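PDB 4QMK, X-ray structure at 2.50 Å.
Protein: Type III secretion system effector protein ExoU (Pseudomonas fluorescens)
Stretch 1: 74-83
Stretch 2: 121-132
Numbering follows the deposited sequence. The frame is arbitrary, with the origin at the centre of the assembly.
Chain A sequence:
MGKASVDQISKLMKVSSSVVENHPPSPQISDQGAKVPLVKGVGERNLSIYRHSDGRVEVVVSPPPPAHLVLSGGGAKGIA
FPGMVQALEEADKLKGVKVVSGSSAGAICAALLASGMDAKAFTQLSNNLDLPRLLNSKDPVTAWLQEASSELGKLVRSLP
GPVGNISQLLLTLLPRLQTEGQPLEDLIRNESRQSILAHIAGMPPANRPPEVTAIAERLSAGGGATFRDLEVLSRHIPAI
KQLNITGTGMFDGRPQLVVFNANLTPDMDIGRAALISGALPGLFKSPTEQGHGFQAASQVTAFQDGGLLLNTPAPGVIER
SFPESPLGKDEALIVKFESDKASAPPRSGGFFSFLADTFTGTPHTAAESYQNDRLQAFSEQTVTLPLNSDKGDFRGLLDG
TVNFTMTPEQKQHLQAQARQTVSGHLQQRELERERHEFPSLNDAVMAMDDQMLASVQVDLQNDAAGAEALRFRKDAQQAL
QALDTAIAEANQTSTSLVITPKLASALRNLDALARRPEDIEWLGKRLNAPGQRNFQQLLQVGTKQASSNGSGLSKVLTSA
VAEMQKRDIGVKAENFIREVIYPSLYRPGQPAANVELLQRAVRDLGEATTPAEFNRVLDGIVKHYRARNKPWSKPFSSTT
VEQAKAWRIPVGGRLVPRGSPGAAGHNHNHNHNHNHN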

# COMPACT_ATOMS: atom_id res chain seq x y z
N GLY A 74 10.13 -0.12 28.72
CA GLY A 74 11.55 -0.21 29.08
C GLY A 74 11.76 -1.70 28.98
O GLY A 74 10.79 -2.47 28.94
N GLY A 75 13.00 -2.12 28.87
CA GLY A 75 13.31 -3.53 28.72
C GLY A 75 13.27 -4.23 30.06
O GLY A 75 12.29 -4.87 30.41
N ALA A 76 14.34 -4.08 30.82
CA ALA A 76 14.47 -4.78 32.08
C ALA A 76 13.28 -4.51 33.01
O ALA A 76 12.72 -5.45 33.61
N LYS A 77 12.86 -3.25 33.12
CA LYS A 77 11.73 -2.92 34.00
C LYS A 77 10.41 -3.57 33.51
O LYS A 77 9.50 -3.80 34.28
N GLY A 78 10.36 -3.94 32.24
CA GLY A 78 9.22 -4.63 31.73
C GLY A 78 8.92 -5.92 32.46
O GLY A 78 7.86 -6.50 32.27
N ILE A 79 9.82 -6.38 33.30
CA ILE A 79 9.65 -7.64 33.96
C ILE A 79 8.56 -7.49 34.96
O ILE A 79 8.01 -8.47 35.39
N ALA A 80 8.18 -6.27 35.30
CA ALA A 80 7.03 -6.06 36.22
C ALA A 80 5.66 -6.22 35.55
O ALA A 80 4.65 -6.44 36.21
N PHE A 81 5.59 -6.09 34.24
CA PHE A 81 4.29 -6.04 33.59
C PHE A 81 3.38 -7.25 33.86
O PHE A 81 2.15 -7.11 33.88
N PRO A 82 3.96 -8.44 34.01
CA PRO A 82 3.08 -9.59 34.23
C PRO A 82 2.11 -9.41 35.38
O PRO A 82 0.95 -9.79 35.25
N GLY A 83 2.55 -8.81 36.48
CA GLY A 83 1.62 -8.56 37.59
C GLY A 83 0.48 -7.58 37.18
O GLY A 83 -0.69 -7.71 37.62
N ALA A 121 0.29 -17.22 30.41
CA ALA A 121 1.19 -17.38 29.26
C ALA A 121 2.16 -16.21 29.23
O ALA A 121 3.38 -16.40 29.16
N PHE A 122 1.61 -15.00 29.34
CA PHE A 122 2.41 -13.79 29.39
C PHE A 122 3.45 -13.76 30.52
O PHE A 122 4.55 -13.26 30.33
N THR A 123 3.09 -14.23 31.69
CA THR A 123 4.04 -14.26 32.81
C THR A 123 5.18 -15.24 32.53
O THR A 123 6.36 -14.94 32.73
N GLN A 124 4.81 -16.41 32.04
CA GLN A 124 5.75 -17.49 31.71
C GLN A 124 6.76 -17.00 30.67
O GLN A 124 7.97 -17.13 30.84
N LEU A 125 6.23 -16.43 29.58
CA LEU A 125 7.05 -15.97 28.50
C LEU A 125 7.97 -14.83 28.92
O LEU A 125 9.10 -14.76 28.47
N SER A 126 7.50 -13.95 29.80
CA SER A 126 8.30 -12.80 30.23
C SER A 126 9.45 -13.17 31.13
O SER A 126 10.49 -12.49 31.16
N ASN A 127 9.26 -14.23 31.91
CA ASN A 127 10.32 -14.70 32.82
C ASN A 127 11.46 -15.37 32.08
O ASN A 127 12.59 -15.32 32.55
N ASN A 128 11.15 -15.93 30.90
CA ASN A 128 12.12 -16.67 30.07
C ASN A 128 12.76 -15.85 28.96
O ASN A 128 13.50 -16.40 28.16
N LEU A 129 12.49 -14.56 28.91
CA LEU A 129 12.95 -13.78 27.78
C LEU A 129 14.41 -13.53 27.63
O LEU A 129 14.93 -13.69 26.51
N ASP A 130 15.09 -13.11 28.69
CA ASP A 130 16.52 -12.83 28.57
C ASP A 130 16.67 -11.72 27.50
O ASP A 130 17.26 -11.90 26.43
N LEU A 131 16.12 -10.56 27.84
CA LEU A 131 16.04 -9.44 26.93
C LEU A 131 17.34 -8.61 26.70
O LEU A 131 17.44 -7.89 25.69
N PRO A 132 18.35 -8.71 27.60
CA PRO A 132 19.56 -7.92 27.28
C PRO A 132 20.25 -8.41 26.00
O PRO A 132 20.71 -7.59 25.20

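The two stretches meet through a small, mostly apolar contact that buries 337 Å² in total. No hydrogen bond crosses it. Pro82 has the largest covered area. Its CA-to-CB bond points toward stretch 2, and its ring has a C-gamma exo pucker. Pro82 CB lies 3.8 Å from Thr123 CG2, and Pro82 CG lies 3.7 Å from Ser126 CB. Pro82 CG is also 3.8 Å from Phe122 CE2. The proline ring therefore meets three side chains of one helix.

Phe122 points toward stretch 1 with chi1 t and chi2 75°. This carries its ring to Phe81 and Pro82, with Phe81 CB and Pro82 N near the ring plane, at its edge. Phe81 CB is 4.0 Å from Phe122 CE2. Phe81 starts toward stretch 2, but with chi1 m its ring leads away, so its CB makes the closest approach.

Ser126 also points toward stretch 1. Its chi1 is m, which turns the hydroxyl back to its own helix: Ser126 OG donates to Phe122 O at 2.9 Å. Ser126 OG also lies 3.8 Å from Pro82 CG. Thr123 is sideways, chi1 m. Its OG1 is hydrogen-bonded just outside the stretches. Both Thr123 OG1 and Thr123 CG2 lie 3.8 Å from Pro82 CB.

Ile79 leaves its backbone sideways, but chi1 t and chi2 p bring its end nearer. Ile79 CD1 lies 3.7 Å from Ser126 O and 3.6 Å from Asn127 OD1. These are van der Waals contacts. Asn127 has chi1 m, and its OD1 is hydrogen-bonded elsewhere in the structure.

At the far end, the CA-to-CB bond of Leu131 points toward stretch 1, and Leu131 CD2 lies 3.7 Å from Gly75 CA. An ideal CB on Gly75 would be 2.9 Å from Leu131 CD2, a clash. Leu131 is poorly ordered, with chi1 t and chi2 between wells, so its conformation is less certain.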

# COMPACT_ATOMS: atom_id res chain seq x y z
CB ALA A 76 15.78 -4.38 32.74
CB LYS A 77 11.57 -1.41 34.22
CG LYS A 77 11.82 -0.51 33.01
CD LYS A 77 11.31 0.90 33.31
CE LYS A 77 11.82 2.01 32.41
NZ LYS A 77 11.15 2.07 31.08
CB ILE A 79 10.99 -8.17 34.60
CG1 ILE A 79 10.79 -9.52 35.31
CG2 ILE A 79 11.57 -7.21 35.63
CD1 ILE A 79 10.35 -10.59 34.34
CB ALA A 80 7.11 -4.68 36.86
CB PHE A 81 4.44 -5.86 32.06
CG PHE A 81 4.85 -4.49 31.63
CD1 PHE A 81 4.28 -3.37 32.18
CD2 PHE A 81 5.73 -4.32 30.56
CE1 PHE A 81 4.62 -2.09 31.74
CE2 PHE A 81 6.05 -3.06 30.08
CZ PHE A 81 5.50 -1.95 30.69
CB PRO A 82 4.06 -10.72 34.48
CG PRO A 82 5.20 -10.38 33.58
CD PRO A 82 5.34 -8.87 33.73
CB ALA A 121 0.37 -17.41 27.98
CB PHE A 122 1.51 -12.52 29.45
CG PHE A 122 2.29 -11.25 29.36
CD1 PHE A 122 2.79 -10.85 28.16
CD2 PHE A 122 2.57 -10.51 30.48
CE1 PHE A 122 3.56 -9.70 28.06
CE2 PHE A 122 3.30 -9.34 30.40
CZ PHE A 122 3.81 -8.93 29.18
CB THR A 123 3.36 -14.71 34.12
OG1 THR A 123 2.11 -14.00 34.27
CG2 THR A 123 4.26 -14.45 35.29
CB GLN A 124 4.93 -18.67 31.15
CG GLN A 124 5.72 -19.83 30.58
CD GLN A 124 6.52 -20.57 31.63
OE1 GLN A 124 7.67 -20.95 31.41
NE2 GLN A 124 5.90 -20.78 32.79
CB LEU A 125 6.15 -15.57 27.34
CG LEU A 125 6.75 -15.10 26.00
CD1 LEU A 125 5.67 -15.16 24.93
CD2 LEU A 125 7.30 -13.69 26.10
CB SER A 126 7.42 -11.77 30.96
OG SER A 126 6.54 -11.14 30.07
CB ASN A 127 9.74 -15.64 33.86
CG ASN A 127 8.80 -14.94 34.80
OD1 ASN A 127 9.05 -13.81 35.20
ND2 ASN A 127 7.74 -15.61 35.19
CB ASN A 128 11.42 -17.85 29.40
CG ASN A 128 10.78 -18.80 30.39
OD1 ASN A 128 11.02 -18.72 31.59
ND2 ASN A 128 9.99 -19.73 29.87
CB LEU A 129 12.22 -12.44 27.66
CG LEU A 129 11.05 -12.42 26.67
CD1 LEU A 129 10.66 -10.96 26.45
CD2 LEU A 129 11.40 -13.07 25.34
CB ASP A 130 17.30 -14.12 28.18
CG ASP A 130 18.80 -13.89 28.01
OD1 ASP A 130 19.30 -12.84 28.46
OD2 ASP A 130 19.47 -14.75 27.42
CB LEU A 131 14.87 -8.54 27.36
CG LEU A 131 14.31 -7.53 26.35
CD1 LEU A 131 12.78 -7.47 26.32
CD2 LEU A 131 14.89 -6.16 26.59
CB PRO A 132 20.47 -8.14 28.51
CG PRO A 132 19.95 -9.37 29.17
CD PRO A 132 18.47 -9.39 28.90